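PDB 5V7P: protein-S-isoprenylcysteine O-methyltransferase from Tribolium castaneum, which catalyses, within the membrane, the S-adenosyl-L-methionine-dependent methylation of the carboxyl group of isoprenylated C-terminal cysteines, giving the methyl ester. Local coordinates for residues 208-212 with 246-251; 49-53 with 62-66; 98-102 with 215-219. Residues are numbered along the deposited sequence.

Overall arrangement
All three contacts are largely buried, yet their chemistry differs with place. Interaction 1, probably on the cytoplasmic side, its centre about 18 Å from that of the chain, is mainly polar: Arg208, His209 and Tyr212, at and just before the start of helix 210-225, meet helix 231-258 round the cofactor product. Interaction 3 uses helix 210-225 too, farther along, pairing it with helix 90-113; its centre is about 4 Å from that of the chain, and aromatic rings dominate. Interaction 2 joins helices 35-56 and 59-84 by apolar packing, with Tyr50 reaching the surface. It lies across the chain's centre from interaction 1, their centres about 35 Å apart; helix 59-84 directly precedes helix 90-113 of interaction 3.

Interaction 1 (208-212 with 246-251); sequences RHPSY and RIYIEE. With SAH (S-adenosyl-L-homocysteine), chain C.
His209 lays one face of its imidazole over Ile247, whose CG1 sits 3.9 Å from the ring centroid and 12° off the normal, a CH-pi contact. His209 (chi1 m, phi/psi -135/63) is the N-cap of the helix starting at Pro210; segment 246-251 is helical throughout. The CA atoms of His209 and Ile247 are 8.0 Å apart, those of Arg208 and Glu251 9.6 Å. At the imidazole edge, His209 NE2 donates to Glu251 OE2 (2.6 Å), and Arg208 NE forms a salt bridge to the same Glu251 OE2 (2.9 Å), so one carboxylate orients both side chains; Arg208 also binds Val269 O. The other ring nitrogen, His209 ND1, accepts from SAH N (3.0 Å), which also donates to Glu250 OE2 (2.6 Å). Tyr212 (chi1 m) packs CD2 against Ile247 CG1 (3.7 Å); its OH donates to Glu250 OE1 (2.5 Å) and accepts from NE of the extended Arg246 (2.8 Å), while a water bridges Tyr212 OH (3.2 Å) and Arg246 NH2 (2.8 Å). At the helix start, Ser211 N holds SAH OXT (3.0 Å), and SAH O receives Ser211 OG (2.6 Å) and Tyr212 N (3.1 Å). The amino and carboxylate groups at the homocysteine end of the product are thus both held; His209, Ser211, Tyr212 and Glu250 belong to the S-adenosyl-L-methionine site, and Arg246 is inferred to bind substrate. Helix 156-180 packs on Pro210 and Ser211, helix 203-206 also touches Pro210, and helix 260-268 covers Arg208 and His209.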
loop_
_atom_site.group_PDB
_atom_site.type_symbol
_atom_site.label_atom_id
_atom_site.label_comp_id
_atom_site.label_asym_id
_atom_site.label_seq_id
_atom_site.Cartn_x
_atom_site.Cartn_y
_atom_site.Cartn_z
ATOM N N ARG A 208 -8.995 15.225 -6.555
ATOM C CA ARG A 208 -7.863 15.642 -5.740
ATOM C C ARG A 208 -6.950 14.479 -5.377
ATOM O O ARG A 208 -5.772 14.703 -5.082
ATOM C CB ARG A 208 -8.353 16.327 -4.462
ATOM C CG ARG A 208 -9.236 17.536 -4.716
ATOM C CD ARG A 208 -9.095 18.573 -3.615
ATOM N NE ARG A 208 -9.512 18.069 -2.308
ATOM C CZ ARG A 208 -10.749 18.139 -1.822
ATOM N NH1 ARG A 208 -11.724 18.692 -2.529
ATOM N NH2 ARG A 208 -11.015 17.651 -0.618
ATOM N N HIS A 209 -7.459 13.251 -5.402
ATOM C CA HIS A 209 -6.687 12.065 -5.031
ATOM C C HIS A 209 -6.930 10.957 -6.049
ATOM O O HIS A 209 -7.445 9.885 -5.716
ATOM C CB HIS A 209 -7.055 11.614 -3.619
ATOM C CG HIS A 209 -7.023 12.723 -2.612
ATOM N ND1 HIS A 209 -5.849 13.216 -2.086
ATOM C CD2 HIS A 209 -8.020 13.443 -2.048
ATOM C CE1 HIS A 209 -6.125 14.189 -1.237
ATOM N NE2 HIS A 209 -7.435 14.346 -1.195
ATOM N N PRO A 210 -6.550 11.180 -7.311
ATOM C CA PRO A 210 -6.857 10.188 -8.353
ATOM C C PRO A 210 -6.186 8.841 -8.134
ATOM O O PRO A 210 -6.727 7.818 -8.570
ATOM C CB PRO A 210 -6.360 10.866 -9.638
ATOM C CG PRO A 210 -5.324 11.842 -9.178
ATOM C CD PRO A 210 -5.786 12.324 -7.837
ATOM N N SER A 211 -5.021 8.802 -7.482
ATOM C CA SER A 211 -4.378 7.516 -7.233
ATOM C C SER A 211 -5.156 6.708 -6.200
ATOM O O SER A 211 -5.239 5.481 -6.300
ATOM C CB SER A 211 -2.928 7.722 -6.787
ATOM O OG SER A 211 -2.820 7.841 -5.379
ATOM N N TYR A 212 -5.749 7.379 -5.208
ATOM C CA TYR A 212 -6.592 6.669 -4.251
ATOM C C TYR A 212 -7.923 6.269 -4.872
ATOM O O TYR A 212 -8.482 5.224 -4.518
ATOM C CB TYR A 212 -6.823 7.529 -3.006
ATOM C CG TYR A 212 -5.556 7.917 -2.268
ATOM C CD1 TYR A 212 -4.366 7.226 -2.465
ATOM C CD2 TYR A 212 -5.552 8.980 -1.374
ATOM C CE1 TYR A 212 -3.211 7.583 -1.792
ATOM C CE2 TYR A 212 -4.406 9.338 -0.697
ATOM C CZ TYR A 212 -3.239 8.637 -0.909
ATOM O OH TYR A 212 -2.091 8.994 -0.240
ATOM N N ARG A 246 -6.661 8.459 5.706
ATOM C CA ARG A 246 -5.434 8.857 5.024
ATOM C C ARG A 246 -5.585 10.230 4.380
ATOM O O ARG A 246 -4.721 11.101 4.537
ATOM C CB ARG A 246 -5.059 7.806 3.979
ATOM C CG ARG A 246 -3.683 7.998 3.367
ATOM C CD ARG A 246 -3.391 6.923 2.336
ATOM N NE ARG A 246 -2.050 7.045 1.771
ATOM C CZ ARG A 246 -0.971 6.400 2.207
ATOM N NH1 ARG A 246 -1.045 5.562 3.231
ATOM N NH2 ARG A 246 0.196 6.595 1.607
ATOM N N ILE A 247 -6.683 10.444 3.650
ATOM C CA ILE A 247 -6.891 11.721 2.971
ATOM C C ILE A 247 -6.978 12.856 3.980
ATOM O O ILE A 247 -6.452 13.952 3.750
ATOM C CB ILE A 247 -8.149 11.652 2.083
ATOM C CG1 ILE A 247 -7.844 10.847 0.816
ATOM C CG2 ILE A 247 -8.653 13.055 1.720
ATOM C CD1 ILE A 247 -9.055 10.543 -0.041
ATOM N N TYR A 248 -7.646 12.617 5.111
ATOM C CA TYR A 248 -7.867 13.679 6.086
ATOM C C TYR A 248 -6.544 14.234 6.598
ATOM O O TYR A 248 -6.310 15.448 6.562
ATOM C CB TYR A 248 -8.718 13.153 7.241
ATOM C CG TYR A 248 -9.210 14.229 8.180
ATOM C CD1 TYR A 248 -10.273 15.050 7.829
ATOM C CD2 TYR A 248 -8.620 14.417 9.424
ATOM C CE1 TYR A 248 -10.731 16.034 8.685
ATOM C CE2 TYR A 248 -9.071 15.398 10.288
ATOM C CZ TYR A 248 -10.127 16.203 9.913
ATOM O OH TYR A 248 -10.582 17.181 10.767
ATOM N N ILE A 249 -5.663 13.356 7.080
ATOM C CA ILE A 249 -4.353 13.803 7.540
ATOM C C ILE A 249 -3.528 14.331 6.374
ATOM O O ILE A 249 -2.742 15.273 6.535
ATOM C CB ILE A 249 -3.623 12.654 8.266
ATOM C CG1 ILE A 249 -2.283 13.127 8.842
ATOM C CG2 ILE A 249 -3.401 11.469 7.336
ATOM C CD1 ILE A 249 -2.416 14.097 9.995
ATOM N N GLU A 250 -3.692 13.741 5.188
ATOM C CA GLU A 250 -2.863 14.116 4.047
ATOM C C GLU A 250 -3.156 15.540 3.596
ATOM O O GLU A 250 -2.232 16.294 3.266
ATOM C CB GLU A 250 -3.086 13.126 2.906
ATOM C CG GLU A 250 -2.326 13.449 1.630
ATOM C CD GLU A 250 -2.309 12.286 0.656
ATOM O OE1 GLU A 250 -2.412 11.127 1.111
ATOM O OE2 GLU A 250 -2.198 12.525 -0.564
ATOM N N GLU A 251 -4.429 15.931 3.580
ATOM C CA GLU A 251 -4.791 17.275 3.156
ATOM C C GLU A 251 -4.474 18.328 4.208
ATOM O O GLU A 251 -4.282 19.497 3.856
ATOM C CB GLU A 251 -6.275 17.332 2.797
ATOM C CG GLU A 251 -6.624 16.557 1.540
ATOM C CD GLU A 251 -8.005 16.892 1.012
ATOM O OE1 GLU A 251 -8.785 17.534 1.747
ATOM O OE2 GLU A 251 -8.311 16.519 -0.139
HETATM N N SAH C . -3.371 11.726 -2.763
HETATM C CA SAH C . -2.780 11.811 -4.091
HETATM C CB SAH C . -1.289 11.500 -4.032
HETATM C CG SAH C . -0.936 10.212 -3.294
HETATM S SD SAH C . 0.854 10.062 -3.054
HETATM C C SAH C . -3.476 10.858 -5.060
HETATM O O SAH C . -4.215 9.961 -4.650
HETATM O OXT SAH C . -3.319 10.957 -6.278
HETATM C "C5'" SAH C . 0.871 10.946 -1.468
HETATM C "C4'" SAH C . 1.721 12.211 -1.486
HETATM O "O4'" SAH C . 1.305 13.061 -2.536
HETATM C "C3'" SAH C . 1.559 12.981 -0.184
HETATM O "O3'" SAH C . 2.803 13.139 0.458
HETATM C "C2'" SAH C . 0.969 14.322 -0.568
HETATM O "O2'" SAH C . 1.627 15.378 0.095
HETATM C "C1'" SAH C . 1.148 14.392 -2.082
HETATM N N9 SAH C . 0.013 15.027 -2.784
HETATM C C8 SAH C . -1.323 14.765 -2.628
HETATM N N7 SAH C . -2.025 15.555 -3.471
HETATM C C5 SAH C . -1.154 16.315 -4.167
HETATM C C6 SAH C . -1.334 17.281 -5.145
HETATM N N6 SAH C . -2.554 17.609 -5.562
HETATM N N1 SAH C . -0.229 17.902 -5.682
HETATM C C2 SAH C . 1.037 17.567 -5.254
HETATM N N3 SAH C . 1.207 16.607 -4.281
HETATM C C4 SAH C . 0.128 15.992 -3.748
HETATM O O HOH W 1 0.533 7.391 -1.095
#

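Interaction 2 (49-53 with 62-66); sequences VYFFL and FAIAI
Two helical segments pack nearly antiparallel, their axes 10.2 Å apart at closest approach and their directions 151° apart. CA atoms pair Leu53 with Phe62 (6.4 Å) and Tyr50 with Ile66 (6.7 Å). Phe62 and Leu53 are the two chief bumps: Phe62, with chi1 t, swings across the gap into a hollow formed by Tyr50 and Leu53. Its edge meets the face of Tyr50 (also chi1 t) in a T-shaped pair, centroids 5.2 Å apart and planes at 88°, while Phe62 CE1 lies 3.4 Å from Tyr50 O and 3.8 Å from Leu53 CB. In return Leu53 (m, t) projects between Ala65 and Ile66, its CD1 4.3 Å from Ala65 CB and 4.1 Å from Ile66 CD1. Ile66 (t, p) brings that same CD1 to 3.6 Å from Tyr50 CD2. The contact joins consecutive helices 35-56 and 59-84, inferred to span the membrane, near their short, probably cytoplasmic connection. Side chain meets side chain only through carbon, and no polar bond links the segments, so the pairing rests on shape fit and the aromatic pair.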
loop_
_atom_site.group_PDB
_atom_site.type_symbol
_atom_site.label_atom_id
_atom_site.label_comp_id
_atom_site.label_asym_id
_atom_site.label_seq_id
_atom_site.Cartn_x
_atom_site.Cartn_y
_atom_site.Cartn_z
ATOM N N VAL A 49 15.153 -20.578 -10.301
ATOM C CA VAL A 49 15.247 -19.136 -10.496
ATOM C C VAL A 49 15.708 -18.461 -9.212
ATOM O O VAL A 49 16.451 -17.473 -9.252
ATOM C CB VAL A 49 13.909 -18.553 -10.994
ATOM C CG1 VAL A 49 13.441 -19.276 -12.252
ATOM C CG2 VAL A 49 12.835 -18.616 -9.916
ATOM N N TYR A 50 15.294 -18.982 -8.055
ATOM C CA TYR A 50 15.721 -18.401 -6.788
ATOM C C TYR A 50 17.237 -18.453 -6.640
ATOM O O TYR A 50 17.855 -17.491 -6.169
ATOM C CB TYR A 50 15.047 -19.125 -5.622
ATOM C CG TYR A 50 15.467 -18.614 -4.258
ATOM C CD1 TYR A 50 16.574 -19.145 -3.606
ATOM C CD2 TYR A 50 14.757 -17.603 -3.623
ATOM C CE1 TYR A 50 16.961 -18.682 -2.361
ATOM C CE2 TYR A 50 15.137 -17.134 -2.376
ATOM C CZ TYR A 50 16.240 -17.676 -1.751
ATOM O OH TYR A 50 16.623 -17.212 -0.511
ATOM N N PHE A 51 17.856 -19.566 -7.037
ATOM C CA PHE A 51 19.290 -19.738 -6.844
ATOM C C PHE A 51 20.120 -19.131 -7.967
ATOM O O PHE A 51 21.248 -18.690 -7.718
ATOM C CB PHE A 51 19.627 -21.225 -6.694
ATOM C CG PHE A 51 19.398 -21.753 -5.306
ATOM C CD1 PHE A 51 20.276 -21.438 -4.280
ATOM C CD2 PHE A 51 18.303 -22.552 -5.021
ATOM C CE1 PHE A 51 20.069 -21.913 -3.000
ATOM C CE2 PHE A 51 18.093 -23.031 -3.740
ATOM C CZ PHE A 51 18.978 -22.710 -2.729
ATOM N N PHE A 52 19.597 -19.091 -9.193
ATOM C CA PHE A 52 20.298 -18.380 -10.258
ATOM C C PHE A 52 20.315 -16.879 -9.992
ATOM O O PHE A 52 21.301 -16.200 -10.301
ATOM C CB PHE A 52 19.653 -18.677 -11.611
ATOM C CG PHE A 52 20.216 -19.890 -12.300
ATOM C CD1 PHE A 52 21.476 -19.851 -12.876
ATOM C CD2 PHE A 52 19.485 -21.065 -12.381
ATOM C CE1 PHE A 52 21.998 -20.961 -13.514
ATOM C CE2 PHE A 52 20.003 -22.178 -13.018
ATOM C CZ PHE A 52 21.260 -22.126 -13.586
ATOM N N LEU A 53 19.234 -16.344 -9.418
ATOM C CA LEU A 53 19.191 -14.917 -9.120
ATOM C C LEU A 53 20.092 -14.571 -7.942
ATOM O O LEU A 53 20.806 -13.563 -7.976
ATOM C CB LEU A 53 17.752 -14.480 -8.841
ATOM C CG LEU A 53 16.783 -14.461 -10.027
ATOM C CD1 LEU A 53 15.398 -14.031 -9.564
ATOM C CD2 LEU A 53 17.270 -13.545 -11.138
ATOM N N PHE A 62 19.058 -8.574 -5.295
ATOM C CA PHE A 62 18.319 -9.832 -5.253
ATOM C C PHE A 62 16.956 -9.643 -4.602
ATOM O O PHE A 62 15.949 -10.178 -5.084
ATOM C CB PHE A 62 19.122 -10.896 -4.504
ATOM C CG PHE A 62 18.359 -12.167 -4.269
ATOM C CD1 PHE A 62 18.263 -13.126 -5.264
ATOM C CD2 PHE A 62 17.733 -12.400 -3.058
ATOM C CE1 PHE A 62 17.561 -14.294 -5.052
ATOM C CE2 PHE A 62 17.028 -13.567 -2.842
ATOM C CZ PHE A 62 16.943 -14.514 -3.839
ATOM N N ALA A 63 16.904 -8.884 -3.506
ATOM C CA ALA A 63 15.628 -8.614 -2.853
ATOM C C ALA A 63 14.620 -8.040 -3.841
ATOM O O ALA A 63 13.428 -8.365 -3.789
ATOM C CB ALA A 63 15.838 -7.660 -1.677
ATOM N N ILE A 64 15.083 -7.186 -4.754
ATOM C CA ILE A 64 14.204 -6.644 -5.784
ATOM C C ILE A 64 13.936 -7.687 -6.861
ATOM O O ILE A 64 12.794 -7.863 -7.301
ATOM C CB ILE A 64 14.818 -5.362 -6.380
ATOM C CG1 ILE A 64 14.824 -4.245 -5.331
ATOM C CG2 ILE A 64 14.058 -4.916 -7.635
ATOM C CD1 ILE A 64 15.581 -2.998 -5.751
ATOM N N ALA A 65 14.978 -8.395 -7.298
ATOM C CA ALA A 65 14.833 -9.311 -8.422
ATOM C C ALA A 65 13.904 -10.471 -8.085
ATOM O O ALA A 65 13.070 -10.860 -8.911
ATOM C CB ALA A 65 16.206 -9.830 -8.849
ATOM N N ILE A 66 14.030 -11.037 -6.883
ATOM C CA ILE A 66 13.247 -12.225 -6.558
ATOM C C ILE A 66 11.771 -11.877 -6.422
ATOM O O ILE A 66 10.900 -12.684 -6.769
ATOM C CB ILE A 66 13.788 -12.902 -5.283
ATOM C CG1 ILE A 66 13.167 -14.289 -5.100
ATOM C CG2 ILE A 66 13.528 -12.044 -4.047
ATOM C CD1 ILE A 66 13.585 -15.306 -6.145
#

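Interaction 3 (98-102 with 215-219); sequences VMALF and WFYWS. With MPG ([(Z)-octadec-9-enyl] (2R)-2,3-bis(oxidanyl)propanoate), chain B; D10 (decane), chain G.
Val98 opens the helical segment 98-102 by setting CG1 3.4 Å from Trp218 NE1 of the facing helix; a water links the backbone of one helix to a side chain of the other, donating to Val98 O (2.5 Å) and accepting from Trp218 NE1 (2.9 Å). Met99, all m, brings SD to 3.8 Å from Trp218 CH2, an oblique Met-aromatic contact, and its CE to 3.4 Å from MPG C21. One turn on from Val98, Phe102 points toward the partner helix. Its ring (chi1 t, chi2 88°) stacks face-to-face on the six-membered ring of Trp218 (t, 89°), centroids 4.0 Å apart and planes at 20°, with Phe102 CB 3.4 Å from Trp218 CZ2. The Phe102 edge also meets one face of Trp215, planes at 55° and Phe102 CZ 3.7 Å from Trp215 CE2; over the opposite face runs the MPG chain, with Trp215 CZ2 3.3 Å from MPG C10. The axes run nearly antiparallel (157°) and come no closer than 12.8 Å, a gap the large rings fill; CA atoms of Phe102 and Trp218 are 9.3 Å apart. The result is an aromatic cluster between predicted transmembrane helices 90-113 and 210-225; its Trp215 and Trp218, with Met99 and Ser219, line the pocket of the bound MPG lipid.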
loop_
_atom_site.group_PDB
_atom_site.type_symbol
_atom_site.label_atom_id
_atom_site.label_comp_id
_atom_site.label_asym_id
_atom_site.label_seq_id
_atom_site.Cartn_x
_atom_site.Cartn_y
_atom_site.Cartn_z
ATOM N N VAL A 98 -4.235 -10.051 -12.248
ATOM C CA VAL A 98 -4.487 -8.653 -11.910
ATOM C C VAL A 98 -3.667 -8.246 -10.694
ATOM O O VAL A 98 -3.083 -7.157 -10.651
ATOM C CB VAL A 98 -5.995 -8.432 -11.682
ATOM C CG1 VAL A 98 -6.269 -7.129 -10.934
ATOM C CG2 VAL A 98 -6.733 -8.431 -13.015
ATOM N N MET A 99 -3.610 -9.116 -9.685
ATOM C CA MET A 99 -2.863 -8.805 -8.474
ATOM C C MET A 99 -1.377 -8.662 -8.764
ATOM O O MET A 99 -0.730 -7.722 -8.289
ATOM C CB MET A 99 -3.098 -9.900 -7.435
ATOM C CG MET A 99 -4.539 -10.002 -6.969
ATOM S SD MET A 99 -4.911 -8.820 -5.667
ATOM C CE MET A 99 -3.947 -9.508 -4.321
ATOM N N ALA A 100 -0.816 -9.589 -9.543
ATOM C CA ALA A 100 0.611 -9.543 -9.839
ATOM C C ALA A 100 0.971 -8.288 -10.621
ATOM O O ALA A 100 1.988 -7.643 -10.340
ATOM C CB ALA A 100 1.024 -10.795 -10.612
ATOM N N LEU A 101 0.150 -7.924 -11.609
ATOM C CA LEU A 101 0.439 -6.731 -12.398
ATOM C C LEU A 101 0.347 -5.471 -11.548
ATOM O O LEU A 101 1.146 -4.544 -11.718
ATOM C CB LEU A 101 -0.512 -6.643 -13.593
ATOM C CG LEU A 101 -0.195 -7.531 -14.801
ATOM C CD1 LEU A 101 -1.246 -7.341 -15.888
ATOM C CD2 LEU A 101 1.196 -7.245 -15.363
ATOM N N PHE A 102 -0.616 -5.418 -10.627
ATOM C CA PHE A 102 -0.742 -4.248 -9.767
ATOM C C PHE A 102 0.541 -4.008 -8.983
ATOM O O PHE A 102 1.106 -2.909 -9.012
ATOM C CB PHE A 102 -1.919 -4.414 -8.808
ATOM C CG PHE A 102 -2.010 -3.323 -7.779
ATOM C CD1 PHE A 102 -2.704 -2.157 -8.052
ATOM C CD2 PHE A 102 -1.387 -3.456 -6.548
ATOM C CE1 PHE A 102 -2.783 -1.148 -7.115
ATOM C CE2 PHE A 102 -1.463 -2.448 -5.605
ATOM C CZ PHE A 102 -2.161 -1.292 -5.890
ATOM N N TRP A 215 -7.065 3.165 -6.791
ATOM C CA TRP A 215 -6.845 2.090 -5.831
ATOM C C TRP A 215 -8.158 1.645 -5.199
ATOM O O TRP A 215 -8.406 0.443 -5.042
ATOM C CB TRP A 215 -5.858 2.556 -4.761
ATOM C CG TRP A 215 -5.168 1.446 -4.033
ATOM C CD1 TRP A 215 -5.619 0.170 -3.861
ATOM C CD2 TRP A 215 -3.894 1.512 -3.383
ATOM N NE1 TRP A 215 -4.706 -0.560 -3.141
ATOM C CE2 TRP A 215 -3.638 0.241 -2.836
ATOM C CE3 TRP A 215 -2.945 2.525 -3.208
ATOM C CZ2 TRP A 215 -2.473 -0.047 -2.127
ATOM C CZ3 TRP A 215 -1.791 2.239 -2.505
ATOM C CH2 TRP A 215 -1.564 0.965 -1.972
ATOM N N PHE A 216 -9.018 2.603 -4.844
ATOM C CA PHE A 216 -10.288 2.286 -4.200
ATOM C C PHE A 216 -11.132 1.361 -5.067
ATOM O O PHE A 216 -11.574 0.296 -4.617
ATOM C CB PHE A 216 -11.041 3.585 -3.893
ATOM C CG PHE A 216 -12.408 3.377 -3.296
ATOM C CD1 PHE A 216 -12.551 2.862 -2.018
ATOM C CD2 PHE A 216 -13.547 3.719 -4.003
ATOM C CE1 PHE A 216 -13.802 2.676 -1.464
ATOM C CE2 PHE A 216 -14.803 3.536 -3.452
ATOM C CZ PHE A 216 -14.930 3.015 -2.180
ATOM N N TYR A 217 -11.370 1.751 -6.320
ATOM C CA TYR A 217 -12.219 0.942 -7.187
ATOM C C TYR A 217 -11.518 -0.329 -7.643
ATOM O O TYR A 217 -12.165 -1.371 -7.787
ATOM C CB TYR A 217 -12.677 1.765 -8.388
ATOM C CG TYR A 217 -13.749 2.761 -8.021
ATOM C CD1 TYR A 217 -15.018 2.331 -7.656
ATOM C CD2 TYR A 217 -13.493 4.122 -8.023
ATOM C CE1 TYR A 217 -16.003 3.230 -7.308
ATOM C CE2 TYR A 217 -14.474 5.031 -7.677
ATOM C CZ TYR A 217 -15.727 4.577 -7.321
ATOM O OH TYR A 217 -16.713 5.470 -6.974
ATOM N N TRP A 218 -10.204 -0.269 -7.866
ATOM C CA TRP A 218 -9.460 -1.476 -8.203
ATOM C C TRP A 218 -9.652 -2.544 -7.135
ATOM O O TRP A 218 -9.929 -3.707 -7.446
ATOM C CB TRP A 218 -7.977 -1.148 -8.374
ATOM C CG TRP A 218 -7.122 -2.354 -8.624
ATOM C CD1 TRP A 218 -6.818 -2.904 -9.832
ATOM C CD2 TRP A 218 -6.458 -3.158 -7.639
ATOM N NE1 TRP A 218 -6.007 -4.000 -9.664
ATOM C CE2 TRP A 218 -5.771 -4.177 -8.327
ATOM C CE3 TRP A 218 -6.374 -3.112 -6.243
ATOM C CZ2 TRP A 218 -5.012 -5.141 -7.669
ATOM C CZ3 TRP A 218 -5.619 -4.071 -5.592
ATOM C CH2 TRP A 218 -4.949 -5.073 -6.306
ATOM N N SER A 219 -9.520 -2.162 -5.863
ATOM C CA SER A 219 -9.625 -3.145 -4.792
ATOM C C SER A 219 -11.006 -3.784 -4.764
ATOM O O SER A 219 -11.133 -5.002 -4.590
ATOM C CB SER A 219 -9.314 -2.495 -3.446
ATOM O OG SER A 219 -10.267 -1.495 -3.113
HETATM C C2 MPG B . -8.125 -6.054 1.431
HETATM C C3 MPG B . -8.951 -4.953 0.778
HETATM C C4 MPG B . -8.278 -3.592 0.926
HETATM C C5 MPG B . -8.983 -2.593 0.036
HETATM C C6 MPG B . -8.418 -1.208 0.302
HETATM C C7 MPG B . -6.949 -1.083 -0.092
HETATM C C8 MPG B . -6.290 -0.183 0.938
HETATM C C9 MPG B . -4.956 0.309 0.385
HETATM C C10 MPG B . -3.791 -0.039 0.881
HETATM C C11 MPG B . -3.630 -0.978 2.078
HETATM C C12 MPG B . -2.318 -1.735 1.946
HETATM C C13 MPG B . -1.135 -0.795 2.145
HETATM C C14 MPG B . 0.089 -1.433 1.506
HETATM C C15 MPG B . 1.347 -0.658 1.892
HETATM C C16 MPG B . 2.405 -1.608 2.447
HETATM O O1 MPG B . -6.927 -7.114 -0.322
HETATM C C1 MPG B . -6.771 -6.239 0.748
HETATM C CXD MPG B . -6.507 -7.493 -2.766
HETATM O O2 MPG B . -7.349 -7.209 -3.846
HETATM C C21 MPG B . -6.700 -8.959 -2.351
HETATM O O3 MPG B . -7.811 -9.502 -3.007
HETATM O O4 MPG B . -7.024 -5.411 -1.795
HETATM C CX3 MPG B . -6.843 -6.567 -1.603
HETATM C C1 D10 G . -15.287 15.838 -1.977
HETATM C C2 D10 G . -16.358 14.913 -2.545
HETATM C C3 D10 G . -15.777 14.145 -3.728
HETATM C C4 D10 G . -16.679 12.959 -4.065
HETATM C C5 D10 G . -16.552 12.652 -5.554
HETATM C C6 D10 G . -17.210 11.310 -5.862
HETATM C C7 D10 G . -17.666 11.295 -7.320
HETATM C C8 D10 G . -17.581 9.874 -7.872
HETATM C C9 D10 G . -16.221 9.669 -8.533
HETATM C C10 D10 G . -15.803 8.207 -8.399
HETATM O O HOH W 2 -3.935 -4.921 -11.458
#